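Local coordinates for nuclease-like protein (Chaetomium thermophilum, PDB 6GRB), which probably cuts four-way Holliday junctions and 5'-flap DNA as the metal-dependent junction-resolving enzyme GEN1, here the N-terminal part of a longer protein, at residues Q131-A136 against E289-E294. Sequence-based numbering, arbitrary orientation.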
# COMPACT_ATOMS: atom_id res chain seq x y z
N GLN A 131 -11.67 7.95 -6.77
CA GLN A 131 -12.59 7.40 -7.75
C GLN A 131 -13.14 6.02 -7.37
O GLN A 131 -13.99 5.47 -8.08
CB GLN A 131 -11.91 7.31 -9.12
CG GLN A 131 -11.59 8.68 -9.68
CD GLN A 131 -12.86 9.48 -9.94
OE1 GLN A 131 -13.83 8.95 -10.48
NE2 GLN A 131 -12.88 10.73 -9.52
N GLY A 132 -12.68 5.43 -6.28
CA GLY A 132 -13.25 4.16 -5.85
C GLY A 132 -12.64 2.93 -6.48
O GLY A 132 -13.12 1.82 -6.22
N ILE A 133 -11.59 3.09 -7.29
CA ILE A 133 -10.90 1.94 -7.86
C ILE A 133 -10.22 1.12 -6.75
O ILE A 133 -10.15 -0.11 -6.84
CB ILE A 133 -9.89 2.41 -8.92
CG1 ILE A 133 -10.57 3.36 -9.91
CG2 ILE A 133 -9.28 1.24 -9.67
CD1 ILE A 133 -11.65 2.69 -10.74
N VAL A 134 -9.72 1.78 -5.70
CA VAL A 134 -9.03 1.13 -4.60
C VAL A 134 -9.50 1.74 -3.28
O VAL A 134 -10.06 2.83 -3.24
CB VAL A 134 -7.48 1.22 -4.67
CG1 VAL A 134 -6.96 0.61 -5.95
CG2 VAL A 134 -6.98 2.67 -4.47
N ASP A 135 -9.25 1.01 -2.19
CA ASP A 135 -9.73 1.40 -0.86
C ASP A 135 -8.68 2.11 -0.02
O ASP A 135 -9.04 2.83 0.91
CB ASP A 135 -10.23 0.18 -0.06
CG ASP A 135 -11.14 -0.74 -0.88
OD1 ASP A 135 -12.24 -0.32 -1.32
OD2 ASP A 135 -10.72 -1.91 -1.08
N ALA A 136 -7.40 1.93 -0.34
CA ALA A 136 -6.31 2.56 0.39
C ALA A 136 -5.10 2.66 -0.52
O ALA A 136 -4.97 1.96 -1.52
CB ALA A 136 -5.96 1.78 1.67
N GLU A 289 -12.71 4.46 -16.22
CA GLU A 289 -13.81 3.53 -16.50
C GLU A 289 -13.28 2.17 -16.93
O GLU A 289 -13.83 1.13 -16.52
CB GLU A 289 -14.76 4.13 -17.54
CG GLU A 289 -16.07 4.63 -16.92
CD GLU A 289 -16.82 3.52 -16.17
OE1 GLU A 289 -17.61 2.77 -16.81
OE2 GLU A 289 -16.59 3.37 -14.94
N ARG A 290 -12.22 2.14 -17.75
CA ARG A 290 -11.57 0.86 -18.05
C ARG A 290 -11.20 0.12 -16.76
O ARG A 290 -11.53 -1.06 -16.59
CB ARG A 290 -10.32 1.10 -18.90
CG ARG A 290 -9.65 -0.18 -19.43
CD ARG A 290 -8.58 0.11 -20.49
NE ARG A 290 -7.48 0.90 -19.91
CZ ARG A 290 -6.65 0.44 -18.97
NH1 ARG A 290 -6.77 -0.81 -18.48
NH2 ARG A 290 -5.68 1.23 -18.50
N LEU A 291 -10.54 0.81 -15.83
CA LEU A 291 -10.15 0.16 -14.58
C LEU A 291 -11.35 -0.33 -13.79
O LEU A 291 -11.27 -1.35 -13.09
CB LEU A 291 -9.32 1.13 -13.73
CG LEU A 291 -8.00 1.56 -14.37
CD1 LEU A 291 -7.21 2.50 -13.45
CD2 LEU A 291 -7.20 0.33 -14.74
N ARG A 292 -12.48 0.38 -13.89
CA ARG A 292 -13.66 -0.01 -13.14
C ARG A 292 -14.18 -1.37 -13.57
O ARG A 292 -14.65 -2.15 -12.74
CB ARG A 292 -14.74 1.04 -13.28
CG ARG A 292 -15.02 1.78 -11.99
CD ARG A 292 -16.21 2.71 -12.11
NE ARG A 292 -15.83 4.12 -12.06
CZ ARG A 292 -15.45 4.71 -10.93
NH1 ARG A 292 -15.42 3.97 -9.81
NH2 ARG A 292 -15.10 6.01 -10.90
N GLN A 293 -14.08 -1.70 -14.85
CA GLN A 293 -14.55 -3.01 -15.30
C GLN A 293 -13.47 -4.08 -15.22
O GLN A 293 -13.81 -5.27 -15.14
CB GLN A 293 -15.06 -2.91 -16.75
N GLU A 294 -12.20 -3.70 -15.22
CA GLU A 294 -11.13 -4.66 -15.37
C GLU A 294 -10.32 -4.91 -14.09
O GLU A 294 -9.57 -5.88 -14.03
CB GLU A 294 -10.21 -4.22 -16.53
CG GLU A 294 -10.92 -4.32 -17.91
CD GLU A 294 -10.07 -3.90 -19.12
OE1 GLU A 294 -10.63 -3.79 -20.25
OE2 GLU A 294 -8.85 -3.66 -18.95
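Ile133 CD1 sits 4.1 Å above one face of the Arg292 guanidinium, nearer NH1 than the central CZ. At the guanidinium edge, in plane, lie Gln131 O and Glu289 OE2. Arg292 NH1 donates to Gln131 O at 2.7 Å, with a C=O...N angle of 168°. Arg292 NH2 adds a weak bond to Gln131 O at 3.1 Å. On the NE side, a salt bridge from Arg292 NE to Glu289 OE2 (3.1 Å), within the helix, helps fix the rotation of the group. The Gln131 amide plane is turned 64° from the guanidinium. Gln131 OE1 stands 3.2 Å from Arg292 NH2.

Toward the helix backbone the contact is apolar. Ile133 CD1 meets Arg292 CG at 3.7 Å, and Ile133 CG2 meets Leu291 CB at 4.1 Å. A bend at chi2 (-65°) brings Ile133 CD1 to Arg292 CG.

Gly132, with positive phi, forms the Schellman motif ending helix 121-130. Arg292 thus grips a carbonyl at that C-terminus, where the helix dipole would probably favour its positive charge. Ile133 and Leu291 both pack on Leu128, joining helix 285-294 to helix 121-130. From here the loop runs into strand 136-138, which pairs with strand 34-37 in the mixed sheet of the nuclease core.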